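Local coordinates for protein cellulase IBT99 (Metagenomes, PDB 6WBT) that probably hydrolyses 6-phospho-alpha-glucosides as a family 4 glycosidase, binding NAD, a manganese ion and glucose 6-phosphate, at residues G19-K22 / D23-Q27; V326-V329 / E330-H334; S421-A424 / K425-D429. All blocks are in the same frame, centred on the assembly; numbering follows the deposited sequence.

Interaction 1 (G19-K22 / D23-Q27)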
ATOM      1  N   GLY A  19      13.059 -26.003 -34.612  1.00 55.75           N
ATOM      2  CA  GLY A  19      11.716 -26.301 -34.141  1.00 55.84           C
ATOM      3  C   GLY A  19      10.762 -25.137 -34.333  1.00 55.82           C
ATOM      4  O   GLY A  19       9.668 -25.300 -34.882  1.00 56.95           O
ATOM      5  N   ILE A  20      11.165 -23.942 -33.891  1.00 54.23           N
ATOM      6  CA  ILE A  20      10.279 -22.789 -33.982  1.00 55.47           C
ATOM      7  C   ILE A  20      10.164 -22.270 -35.409  1.00 54.77           C
ATOM      8  O   ILE A  20       9.178 -21.603 -35.740  1.00 53.66           O
ATOM      9  CB  ILE A  20      10.738 -21.659 -33.042  1.00 57.39           C
ATOM     10  CG1 ILE A  20      11.950 -20.928 -33.625  1.00 59.85           C
ATOM     11  CG2 ILE A  20      11.058 -22.212 -31.660  1.00 57.47           C
ATOM     12  CD1 ILE A  20      12.190 -19.569 -33.013  1.00 61.42           C
ATOM     13  N   VAL A  21      11.150 -22.550 -36.266  1.00 55.38           N
ATOM     14  CA  VAL A  21      11.029 -22.180 -37.674  1.00 56.09           C
ATOM     15  C   VAL A  21       9.888 -22.950 -38.322  1.00 59.43           C
ATOM     16  O   VAL A  21       9.071 -22.382 -39.057  1.00 61.61           O
ATOM     17  CB  VAL A  21      12.362 -22.413 -38.410  1.00 53.65           C
ATOM     18  CG1 VAL A  21      12.149 -22.392 -39.916  1.00 53.94           C
ATOM     19  CG2 VAL A  21      13.380 -21.361 -38.012  1.00 51.63           C
ATOM     20  N   LYS A  22       9.805 -24.254 -38.049  1.00 60.46           N
ATOM     21  CA  LYS A  22       8.710 -25.055 -38.586  1.00 64.49           C
ATOM     22  C   LYS A  22       7.380 -24.657 -37.959  1.00 67.16           C
ATOM     23  O   LYS A  22       6.352 -24.613 -38.646  1.00 67.70           O
ATOM     24  CB  LYS A  22       8.995 -26.540 -38.362  1.00 64.66           C
ATOM     25  CG  LYS A  22       8.132 -27.484 -39.187  1.00 65.92           C
ATOM     26  CD  LYS A  22       6.915 -27.965 -38.415  1.00 65.66           C
ATOM     27  CE  LYS A  22       6.082 -28.925 -39.249  1.00 66.85           C
ATOM     28  NZ  LYS A  22       4.870 -29.390 -38.520  1.00 67.63           N
ATOM     29  N   ASP A  23       7.379 -24.361 -36.657  1.00 69.21           N
ATOM     30  CA  ASP A  23       6.155 -23.909 -36.006  1.00 70.47           C
ATOM     31  C   ASP A  23       5.727 -22.536 -36.507  1.00 67.85           C
ATOM     32  O   ASP A  23       4.533 -22.212 -36.480  1.00 68.73           O
ATOM     33  CB  ASP A  23       6.344 -23.893 -34.489  1.00 72.66           C
ATOM     34  CG  ASP A  23       6.355 -25.287 -33.891  1.00 76.09           C
ATOM     35  OD1 ASP A  23       5.384 -26.039 -34.117  1.00 77.86           O
ATOM     36  OD2 ASP A  23       7.337 -25.635 -33.204  1.00 76.71           O
ATOM     37  N   LEU A  24       6.675 -21.718 -36.966  1.00 62.87           N
ATOM     38  CA  LEU A  24       6.325 -20.431 -37.558  1.00 58.80           C
ATOM     39  C   LEU A  24       5.817 -20.589 -38.986  1.00 56.79           C
ATOM     40  O   LEU A  24       4.920 -19.851 -39.408  1.00 56.18           O
ATOM     41  CB  LEU A  24       7.530 -19.490 -37.522  1.00 58.11           C
ATOM     42  CG  LEU A  24       7.321 -18.083 -38.087  1.00 59.56           C
ATOM     43  CD1 LEU A  24       6.265 -17.331 -37.291  1.00 59.32           C
ATOM     44  CD2 LEU A  24       8.631 -17.313 -38.109  1.00 59.14           C
ATOM     45  N   LEU A  25       6.366 -21.548 -39.737  1.00 54.64           N
ATOM     46  CA  LEU A  25       5.906 -21.796 -41.097  1.00 55.82           C
ATOM     47  C   LEU A  25       4.528 -22.441 -41.133  1.00 57.81           C
ATOM     48  O   LEU A  25       3.811 -22.288 -42.129  1.00 59.08           O
ATOM     49  CB  LEU A  25       6.911 -22.674 -41.842  1.00 54.34           C
ATOM     50  CG  LEU A  25       8.286 -22.060 -42.119  1.00 52.53           C
ATOM     51  CD1 LEU A  25       9.179 -23.043 -42.864  1.00 52.75           C
ATOM     52  CD2 LEU A  25       8.147 -20.760 -42.896  1.00 52.61           C
ATOM     53  N   ASP A  26       4.138 -23.154 -40.074  1.00 57.70           N
ATOM     54  CA  ASP A  26       2.807 -23.747 -40.020  1.00 57.20           C
ATOM     55  C   ASP A  26       1.704 -22.711 -39.867  1.00 54.97           C
ATOM     56  O   ASP A  26       0.529 -23.057 -40.019  1.00 53.15           O
ATOM     57  CB  ASP A  26       2.718 -24.757 -38.875  1.00 58.69           C
ATOM     58  CG  ASP A  26       3.605 -25.963 -39.093  1.00 60.38           C
ATOM     59  OD1 ASP A  26       3.924 -26.263 -40.264  1.00 61.58           O
ATOM     60  OD2 ASP A  26       3.981 -26.615 -38.096  1.00 59.91           O
ATOM     61  N   GLN A  27       2.051 -21.460 -39.563  1.00 57.76           N
ATOM     62  CA  GLN A  27       1.072 -20.384 -39.464  1.00 61.39           C
ATOM     63  C   GLN A  27       1.299 -19.380 -40.586  1.00 62.82           C
ATOM     64  O   GLN A  27       1.316 -18.167 -40.354  1.00 61.30           O
ATOM     65  CB  GLN A  27       1.148 -19.707 -38.099  1.00 60.98           C
ATOM     66  CG  GLN A  27       0.908 -20.646 -36.930  1.00 62.12           C
ATOM     67  CD  GLN A  27      -0.515 -21.164 -36.883  1.00 66.19           C
ATOM     68  OE1 GLN A  27      -0.748 -22.357 -36.694  1.00 67.52           O
ATOM     69  NE2 GLN A  27      -1.477 -20.262 -37.049  1.00 67.48           N
TER

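Interaction 2 (V326-V329 / E330-H334)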
ATOM      1  N   VAL A 326       4.848 -18.917 -31.198  1.00 57.18           N
ATOM      2  CA  VAL A 326       4.243 -18.418 -32.429  1.00 54.21           C
ATOM      3  C   VAL A 326       2.854 -17.854 -32.155  1.00 54.42           C
ATOM      4  O   VAL A 326       2.441 -16.861 -32.766  1.00 56.98           O
ATOM      5  CB  VAL A 326       4.214 -19.530 -33.493  1.00 53.09           C
ATOM      6  CG1 VAL A 326       3.405 -19.097 -34.706  1.00 52.22           C
ATOM      7  CG2 VAL A 326       5.630 -19.897 -33.907  1.00 53.20           C
ATOM      8  N   LYS A 327       2.117 -18.463 -31.221  1.00 52.57           N
ATOM      9  CA  LYS A 327       0.790 -17.960 -30.878  1.00 51.85           C
ATOM     10  C   LYS A 327       0.855 -16.558 -30.286  1.00 51.80           C
ATOM     11  O   LYS A 327      -0.057 -15.750 -30.501  1.00 52.21           O
ATOM     12  CB  LYS A 327       0.103 -18.925 -29.909  1.00 50.88           C
ATOM     13  CG  LYS A 327      -1.268 -18.472 -29.430  1.00 51.58           C
ATOM     14  CD  LYS A 327      -2.204 -18.200 -30.598  1.00 55.64           C
ATOM     15  CE  LYS A 327      -3.529 -17.628 -30.119  1.00 58.94           C
ATOM     16  NZ  LYS A 327      -4.392 -17.195 -31.252  1.00 62.34           N
ATOM     17  N   VAL A 328       1.922 -16.245 -29.549  1.00 49.91           N
ATOM     18  CA  VAL A 328       2.059 -14.914 -28.964  1.00 46.72           C
ATOM     19  C   VAL A 328       2.295 -13.872 -30.054  1.00 45.92           C
ATOM     20  O   VAL A 328       1.616 -12.840 -30.102  1.00 44.90           O
ATOM     21  CB  VAL A 328       3.185 -14.904 -27.914  1.00 43.90           C
ATOM     22  CG1 VAL A 328       3.523 -13.481 -27.517  1.00 41.90           C
ATOM     23  CG2 VAL A 328       2.775 -15.717 -26.689  1.00 43.67           C
ATOM     24  N   VAL A 329       3.263 -14.125 -30.941  1.00 45.32           N
ATOM     25  CA  VAL A 329       3.518 -13.211 -32.053  1.00 44.94           C
ATOM     26  C   VAL A 329       2.272 -13.056 -32.910  1.00 48.32           C
ATOM     27  O   VAL A 329       1.911 -11.945 -33.317  1.00 49.23           O
ATOM     28  CB  VAL A 329       4.706 -13.703 -32.899  1.00 41.80           C
ATOM     29  CG1 VAL A 329       4.980 -12.727 -34.036  1.00 41.96           C
ATOM     30  CG2 VAL A 329       5.938 -13.921 -32.042  1.00 40.12           C
ATOM     31  N   GLU A 330       1.604 -14.172 -33.209  1.00 49.95           N
ATOM     32  CA  GLU A 330       0.390 -14.122 -34.014  1.00 52.66           C
ATOM     33  C   GLU A 330      -0.680 -13.272 -33.342  1.00 51.49           C
ATOM     34  O   GLU A 330      -1.398 -12.518 -34.009  1.00 53.30           O
ATOM     35  CB  GLU A 330      -0.118 -15.540 -34.265  1.00 55.93           C
ATOM     36  CG  GLU A 330      -1.388 -15.618 -35.084  1.00 60.88           C
ATOM     37  CD  GLU A 330      -1.897 -17.038 -35.223  1.00 64.87           C
ATOM     38  OE1 GLU A 330      -1.075 -17.977 -35.155  1.00 65.90           O
ATOM     39  OE2 GLU A 330      -3.120 -17.217 -35.394  1.00 67.24           O
ATOM     40  N   SER A 331      -0.794 -13.371 -32.015  1.00 50.12           N
ATOM     41  CA  SER A 331      -1.752 -12.543 -31.295  1.00 50.36           C
ATOM     42  C   SER A 331      -1.325 -11.082 -31.249  1.00 49.90           C
ATOM     43  O   SER A 331      -2.180 -10.205 -31.094  1.00 49.78           O
ATOM     44  CB  SER A 331      -1.952 -13.079 -29.877  1.00 50.00           C
ATOM     45  OG  SER A 331      -2.985 -12.373 -29.210  1.00 51.22           O
ATOM     46  N   LEU A 332      -0.025 -10.804 -31.379  1.00 49.09           N
ATOM     47  CA  LEU A 332       0.449  -9.430 -31.480  1.00 48.97           C
ATOM     48  C   LEU A 332       0.161  -8.827 -32.849  1.00 53.00           C
ATOM     49  O   LEU A 332      -0.021  -7.608 -32.961  1.00 53.44           O
ATOM     50  CB  LEU A 332       1.952  -9.367 -31.195  1.00 45.80           C
ATOM     51  CG  LEU A 332       2.429  -9.647 -29.770  1.00 40.71           C
ATOM     52  CD1 LEU A 332       3.919  -9.952 -29.755  1.00 38.17           C
ATOM     53  CD2 LEU A 332       2.125  -8.465 -28.870  1.00 39.49           C
ATOM     54  N   ILE A 333       0.113  -9.656 -33.891  1.00 55.04           N
ATOM     55  CA  ILE A 333      -0.102  -9.152 -35.244  1.00 55.61           C
ATOM     56  C   ILE A 333      -1.574  -8.832 -35.474  1.00 57.47           C
ATOM     57  O   ILE A 333      -1.922  -7.742 -35.943  1.00 58.90           O
ATOM     58  CB  ILE A 333       0.419 -10.166 -36.278  1.00 55.25           C
ATOM     59  CG1 ILE A 333       1.901 -10.453 -36.047  1.00 54.54           C
ATOM     60  CG2 ILE A 333       0.196  -9.651 -37.692  1.00 55.42           C
ATOM     61  CD1 ILE A 333       2.375 -11.743 -36.671  1.00 54.94           C
ATOM     62  N   HIS A 334      -2.458  -9.772 -35.147  1.00 58.19           N
ATOM     63  CA  HIS A 334      -3.878  -9.647 -35.447  1.00 61.17           C
ATOM     64  C   HIS A 334      -4.718  -9.225 -34.249  1.00 61.33           C
ATOM     65  O   HIS A 334      -5.945  -9.164 -34.371  1.00 60.90           O
ATOM     66  CB  HIS A 334      -4.413 -10.968 -36.007  1.00 64.24           C
ATOM     67  CG  HIS A 334      -3.877 -11.311 -37.360  1.00 68.73           C
ATOM     68  ND1 HIS A 334      -4.093 -12.533 -37.960  1.00 70.50           N
ATOM     69  CD2 HIS A 334      -3.134 -10.590 -38.234  1.00 70.26           C
ATOM     70  CE1 HIS A 334      -3.507 -12.550 -39.143  1.00 70.98           C
ATOM     71  NE2 HIS A 334      -2.918 -11.384 -39.334  1.00 70.83           N
TER

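Interaction 3 (S421-A424 / K425-D429)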
ATOM      1  N   SER A 421      25.261 -18.041   4.554  1.00 56.81           N
ATOM      2  CA  SER A 421      25.971 -16.952   3.892  1.00 56.85           C
ATOM      3  C   SER A 421      27.423 -17.319   3.619  1.00 57.98           C
ATOM      4  O   SER A 421      28.033 -16.781   2.687  1.00 57.00           O
ATOM      5  CB  SER A 421      25.893 -15.681   4.740  1.00 56.85           C
ATOM      6  OG  SER A 421      26.572 -14.606   4.116  1.00 58.54           O
ATOM      7  N   LEU A 422      27.991 -18.226   4.418  1.00 59.75           N
ATOM      8  CA  LEU A 422      29.363 -18.668   4.192  1.00 61.04           C
ATOM      9  C   LEU A 422      29.482 -19.448   2.887  1.00 61.50           C
ATOM     10  O   LEU A 422      30.441 -19.260   2.131  1.00 62.37           O
ATOM     11  CB  LEU A 422      29.842 -19.513   5.375  1.00 62.18           C
ATOM     12  CG  LEU A 422      29.767 -18.866   6.763  1.00 61.96           C
ATOM     13  CD1 LEU A 422      30.178 -19.845   7.857  1.00 63.44           C
ATOM     14  CD2 LEU A 422      30.620 -17.609   6.822  1.00 61.16           C
ATOM     15  N   VAL A 423      28.516 -20.327   2.608  1.00 60.32           N
ATOM     16  CA  VAL A 423      28.511 -21.040   1.335  1.00 59.06           C
ATOM     17  C   VAL A 423      28.214 -20.079   0.190  1.00 56.66           C
ATOM     18  O   VAL A 423      28.675 -20.284  -0.940  1.00 56.39           O
ATOM     19  CB  VAL A 423      27.501 -22.203   1.383  1.00 58.79           C
ATOM     20  CG1 VAL A 423      27.568 -23.034   0.108  1.00 60.02           C
ATOM     21  CG2 VAL A 423      27.758 -23.074   2.603  1.00 58.95           C
ATOM     22  N   ALA A 424      27.458 -19.012   0.463  1.00 55.38           N
ATOM     23  CA  ALA A 424      27.150 -18.028  -0.569  1.00 54.90           C
ATOM     24  C   ALA A 424      28.398 -17.296  -1.047  1.00 56.46           C
ATOM     25  O   ALA A 424      28.486 -16.936  -2.226  1.00 57.04           O
ATOM     26  CB  ALA A 424      26.116 -17.030  -0.049  1.00 54.19           C
ATOM     27  N   LYS A 425      29.366 -17.067  -0.158  1.00 58.32           N
ATOM     28  CA  LYS A 425      30.584 -16.368  -0.557  1.00 58.68           C
ATOM     29  C   LYS A 425      31.514 -17.276  -1.353  1.00 60.06           C
ATOM     30  O   LYS A 425      32.084 -16.851  -2.365  1.00 60.41           O
ATOM     31  CB  LYS A 425      31.307 -15.819   0.672  1.00 58.84           C
ATOM     32  CG  LYS A 425      32.413 -14.825   0.348  1.00 59.73           C
ATOM     33  CD  LYS A 425      33.343 -14.621   1.535  1.00 61.72           C
ATOM     34  CE  LYS A 425      34.305 -13.468   1.298  1.00 62.41           C
ATOM     35  NZ  LYS A 425      33.597 -12.158   1.273  1.00 61.86           N
ATOM     36  N   LYS A 426      31.682 -18.524  -0.908  1.00 61.78           N
ATOM     37  CA  LYS A 426      32.533 -19.463  -1.634  1.00 63.39           C
ATOM     38  C   LYS A 426      31.966 -19.779  -3.012  1.00 63.43           C
ATOM     39  O   LYS A 426      32.727 -20.001  -3.960  1.00 63.61           O
ATOM     40  CB  LYS A 426      32.711 -20.743  -0.817  1.00 64.61           C
ATOM     41  CG  LYS A 426      33.581 -20.564   0.418  1.00 67.19           C
ATOM     42  CD  LYS A 426      33.252 -21.591   1.491  1.00 69.52           C
ATOM     43  CE  LYS A 426      33.417 -23.013   0.983  1.00 71.41           C
ATOM     44  NZ  LYS A 426      33.078 -24.005   2.039  1.00 72.43           N
ATOM     45  N   LEU A 427      30.638 -19.801  -3.143  1.00 62.38           N
ATOM     46  CA  LEU A 427      30.026 -19.999  -4.451  1.00 61.08           C
ATOM     47  C   LEU A 427      30.122 -18.742  -5.307  1.00 57.85           C
ATOM     48  O   LEU A 427      30.375 -18.830  -6.513  1.00 56.24           O
ATOM     49  CB  LEU A 427      28.568 -20.427  -4.291  1.00 62.91           C
ATOM     50  CG  LEU A 427      28.306 -21.934  -4.352  1.00 66.98           C
ATOM     51  CD1 LEU A 427      26.902 -22.254  -3.877  1.00 68.17           C
ATOM     52  CD2 LEU A 427      28.521 -22.447  -5.766  1.00 67.25           C
ATOM     53  N   LEU A 428      29.928 -17.567  -4.702  1.00 57.04           N
ATOM     54  CA  LEU A 428      30.002 -16.323  -5.461  1.00 56.23           C
ATOM     55  C   LEU A 428      31.398 -16.108  -6.030  1.00 57.27           C
ATOM     56  O   LEU A 428      31.558 -15.842  -7.228  1.00 58.03           O
ATOM     57  CB  LEU A 428      29.595 -15.142  -4.579  1.00 56.15           C
ATOM     58  CG  LEU A 428      29.680 -13.756  -5.221  1.00 56.79           C
ATOM     59  CD1 LEU A 428      28.762 -13.664  -6.430  1.00 56.52           C
ATOM     60  CD2 LEU A 428      29.348 -12.672  -4.208  1.00 55.60           C
ATOM     61  N   ASP A 429      32.426 -16.226  -5.184  1.00 57.58           N
ATOM     62  CA  ASP A 429      33.796 -16.048  -5.653  1.00 57.96           C
ATOM     63  C   ASP A 429      34.170 -17.082  -6.707  1.00 60.07           C
ATOM     64  O   ASP A 429      34.972 -16.791  -7.602  1.00 60.06           O
ATOM     65  CB  ASP A 429      34.769 -16.111  -4.475  1.00 57.17           C
ATOM     66  CG  ASP A 429      34.626 -14.929  -3.537  1.00 55.23           C
ATOM     67  OD1 ASP A 429      34.195 -13.852  -3.998  1.00 54.15           O
ATOM     68  OD2 ASP A 429      34.949 -15.075  -2.339  1.00 56.10           O
TER

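Interaction 1 (G19-K22 / D23-Q27)
Lys-22 and Asp-26, one helical turn apart in the last part of helix 17-25 and the residues just after it, form the charged part of this local contact. The salt bridge runs from Lys-22 NZ to Asp-26 OD2 (2.9 Å), with the ammonium on the syn side of that oxygen and 18° out of the carboxylate plane. Lys-22 gets there by leaving its backbone with CG opposite the backbone N (chi1 -164°) and then bending at chi2, which carries the lysine tail across the acid at a slant and brings NZ to the carboxylate.

Backbone bonds supply the frame. Four i to i+4 bonds of 2.8 to 3.0 Å join the amide N atoms of Asp-23, Leu-24, Leu-25 and Asp-26 to the carbonyl O atoms of Gly-19, Ile-20, Val-21 and Lys-22, in that order. Leu-24 N also makes a weak bond to Val-21 O, so this amide is shared between two carbonyls.

Apolar contact between the side chains is slight: Val-21 CG1 lies 4.2 Å from Leu-25 CD1, on the face that also meets helix 43-60.

The helix follows strand 5-10 in the beta-alpha-beta unit completed by strand 33-39, the opening unit of a Rossmann-type domain, and the side chain of Ile-20 is about 8 Å from the bound NAD. Ile-20, Val-21 and Leu-24 rest on Ile-9 and Ile-7 of strand 5-10, Val-21 and Leu-25 on Val-53 and Ile-57 of helix 43-60, while Asp-23 packs against Lys-323 and Val-326 of helix 321-334.

Interaction 2 (V326-V329 / E330-H334)
Val-329 and Ile-333 meet one turn apart on helix 321-334, which packs on strands 81-84 and 143-146 of the Rossmann-type sheet. With CG1 of Val-329 opposite the backbone N (chi1 -179°), that methyl points along the helix to the next turn, where it lies 3.8 Å from Ile-333 CD1; the two side chains cross at a slant. Val-329 also packs on Tyr-81 and Val-145, and Ile-333 shares Tyr-81. Cutting Ile-333 back to an alanine is likely to strip Val-329 CG1 of this neighbour and open a gap beside Tyr-81. Next to this pair, Val-328 CG1 and Leu-332 CD1 (4.2 Å) run side by side over Val-145.

Glu-330 faces another way. Its amide bonds to Val-326 O (2.9 Å, N-H...O 163°), and its extended side chain passes the loop residues Lys-30 and Ile-31. The third residue, Lys-327, bends at chi2 so that its tail turns along the helix to the acidic end of Glu-330, but it stops short of a salt bridge there; the ammonium pairs instead with Glu-336. Because the carboxylates of Glu-330 and Glu-336 come close, the lysine is likely to offset some of their mutual repulsion, its NZ lying 4.3 Å from Glu-330 OE2.

Interaction 3 (S421-A424 / K425-D429)
Val-423 and Leu-427 sit side by side on helix 421-434, their chains pointing the same way, with CG1 of the valine 4.1 Å from CD1 of the leucine. The valine sets that methyl opposite the backbone N (chi1 -175°), on the side of the next turn. Between the same two residues, Leu-427 N bonds to Val-423 O at 3.0 Å and 154°, fixing the spacing of one turn, and Leu-428 N does the same to Ala-424 O (2.9 Å). Lys-425 N bonds to Ser-421 O, whereas the bonds of Lys-425 N and Lys-426 N to Leu-422 O are weak.

Further out, Ala-424 and Leu-428 lean on helix 405-414, through Phe-412 and Tyr-405 among others, and Ser-421 OG is hydrogen-bonded to Thr-413 OG1. Leu-427 packs on His-104, Cys-106 and Ile-418. The first turn of this helix, near the C terminus of the chain, lies at a subunit interface: Ser-421 makes backbone hydrogen bonds to a neighbouring subunit, whose Met-257 packs on Ser-421, Leu-422 and Lys-425.

No charged pair links the two segments, so main-chain bonds and the apolar Val-423 and Leu-427 contact join these turns.

In the fold
Interactions 1 and 2 lie on two helices that pack against each other beside the NAD-binding sheet: their centres are 13 Å apart and they touch, Val-326 CG2 lying 3.6 Å from Asp-23 O. Both are mainly buried, the first in the Rossmann-type N-terminal part, the second in the C-terminal family domain, whose helix 321-334 packs on helix 17-25. The centre of interaction 3 is about 43 Å from those of the other two, across the chain's centre, partly buried and next to another subunit. Their chemistry follows place: interaction 1 adds an intrahelical salt bridge at a more open edge, interaction 2 lets its lysine pair beyond the helix, and interaction 3 joins its segments without charge.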